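Local coordinates for phiAB6 tailspike (Unidentified phage, PDB 5JS4), which probably binds and fragments the exopolysaccharide of Acinetobacter baumannii as the trimeric, beta-helical tailspike of a bacteriophage, at residues Asn189-Ile192 with Asp198-Arg201. Sequence-based numbering, arbitrary orientation.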
loop_
_atom_site.group_PDB
_atom_site.type_symbol
_atom_site.label_atom_id
_atom_site.label_comp_id
_atom_site.label_asym_id
_atom_site.label_seq_id
_atom_site.Cartn_x
_atom_site.Cartn_y
_atom_site.Cartn_z
ATOM N N ASN A 189 -38.260 -8.403 -60.522
ATOM C CA ASN A 189 -39.139 -8.390 -59.339
ATOM C C ASN A 189 -40.183 -9.509 -59.273
ATOM O O ASN A 189 -40.942 -9.577 -58.308
ATOM C CB ASN A 189 -39.830 -7.031 -59.161
ATOM C CG ASN A 189 -38.844 -5.885 -59.084
ATOM O OD1 ASN A 189 -37.810 -5.991 -58.421
ATOM N ND2 ASN A 189 -39.163 -4.775 -59.743
ATOM N N ALA A 190 -40.222 -10.389 -60.271
ATOM C CA ALA A 190 -41.126 -11.537 -60.223
ATOM C C ALA A 190 -40.735 -12.457 -59.071
ATOM O O ALA A 190 -39.547 -12.651 -58.799
ATOM C CB ALA A 190 -41.098 -12.295 -61.538
ATOM N N ARG A 191 -41.736 -13.015 -58.394
ATOM C CA ARG A 191 -41.494 -13.957 -57.307
ATOM C C ARG A 191 -42.051 -15.335 -57.630
ATOM O O ARG A 191 -43.171 -15.468 -58.135
ATOM C CB ARG A 191 -42.080 -13.432 -55.997
ATOM C CG ARG A 191 -41.501 -12.081 -55.627
ATOM C CD ARG A 191 -41.709 -11.703 -54.178
ATOM N NE ARG A 191 -41.176 -10.363 -53.952
ATOM C CZ ARG A 191 -40.882 -9.836 -52.765
ATOM N NH1 ARG A 191 -41.050 -10.531 -51.639
ATOM N NH2 ARG A 191 -40.402 -8.598 -52.710
ATOM N N ILE A 192 -41.230 -16.348 -57.368
ATOM C CA ILE A 192 -41.636 -17.749 -57.444
ATOM C C ILE A 192 -41.020 -18.490 -56.264
ATOM O O ILE A 192 -40.252 -17.909 -55.494
ATOM C CB ILE A 192 -41.205 -18.425 -58.767
ATOM C CG1 ILE A 192 -39.692 -18.314 -58.983
ATOM C CG2 ILE A 192 -41.959 -17.818 -59.939
ATOM C CD1 ILE A 192 -39.164 -19.221 -60.077
ATOM N N ASP A 198 -39.078 -22.012 -50.508
ATOM C CA ASP A 198 -38.603 -20.665 -50.201
ATOM C C ASP A 198 -38.800 -19.757 -51.413
ATOM O O ASP A 198 -38.548 -20.162 -52.547
ATOM C CB ASP A 198 -37.122 -20.689 -49.810
ATOM C CG ASP A 198 -36.856 -21.481 -48.537
ATOM O OD1 ASP A 198 -37.820 -21.913 -47.867
ATOM O OD2 ASP A 198 -35.665 -21.667 -48.203
ATOM N N ILE A 199 -39.255 -18.530 -51.172
ATOM C CA ILE A 199 -39.515 -17.594 -52.262
ATOM C C ILE A 199 -38.237 -16.897 -52.725
ATOM O O ILE A 199 -37.413 -16.469 -51.913
ATOM C CB ILE A 199 -40.584 -16.545 -51.878
ATOM C CG1 ILE A 199 -41.951 -17.227 -51.768
ATOM C CG2 ILE A 199 -40.642 -15.425 -52.910
ATOM C CD1 ILE A 199 -43.072 -16.314 -51.312
ATOM N N VAL A 200 -38.086 -16.794 -54.041
ATOM C CA VAL A 200 -37.008 -16.016 -54.639
ATOM C C VAL A 200 -37.599 -14.916 -55.512
ATOM O O VAL A 200 -38.692 -15.059 -56.062
ATOM C CB VAL A 200 -36.021 -16.883 -55.455
ATOM C CG1 VAL A 200 -35.187 -17.752 -54.523
ATOM C CG2 VAL A 200 -36.738 -17.737 -56.495
ATOM N N ARG A 201 -36.854 -13.823 -55.618
ATOM C CA ARG A 201 -37.255 -12.634 -56.347
ATOM C C ARG A 201 -36.229 -12.391 -57.444
ATOM O O ARG A 201 -35.030 -12.407 -57.178
ATOM C CB ARG A 201 -37.285 -11.460 -55.371
ATOM C CG ARG A 201 -37.356 -10.070 -55.975
ATOM C CD ARG A 201 -37.285 -9.057 -54.848
ATOM N NE ARG A 201 -37.230 -7.680 -55.315
ATOM C CZ ARG A 201 -37.348 -6.612 -54.527
ATOM N NH1 ARG A 201 -37.529 -6.752 -53.216
ATOM N NH2 ARG A 201 -37.283 -5.395 -55.052
HETATM O O HOH W 1 -35.603 -7.465 -57.436
#
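Arg-201 lies alongside Asn-189, both side chains pointing the same way, and its NH1 and CD also meet NH2 of Arg-191. With CG anti to the backbone N (chi1 166°) and the chain extended to NE, its guanidinium draws level with the amide of Asn-189, the two planes 69° apart, and OD1 sits at the guanidinium edge, near its plane. The direct bond from Arg-201 NH2 to Asn-189 OD1 is weak, at 3.5 Å; a water bridges the two residues, donating to Asn-189 OD1 at 2.8 Å and accepting from Arg-201 NE at 2.7 Å. Asn-189 ND2 is hydrogen-bonded to the Tyr-179 hydroxyl of the second subunit. Arg-191 NH2 and Arg-201 NH1 are 3.5 Å apart, two donors with their guanidinium planes only 25° out of parallel. This closeness is probably eased by the second subunit, whose Asp-198 forms a salt bridge with Arg-201 and whose Gly-197 carbonyl accepts from Arg-191 NH2.

The two arginines form a non-hydrogen-bonded pair of an antiparallel beta hairpin near the N-terminal end of the modelled chain, extended to three strands by strand 218-220. Ile-192 and Val-200 are the next pair, hydrogen-bonded in both directions, with Val-200 N to Ile-192 O at 2.8 Å and Ile-192 N to Val-200 O at 3.1 Å. On the sheet face away from the arginines, Ile-192 CG1 packs obliquely against Val-200 CG2, 3.9 Å away, and Trp-218 touches both side chains.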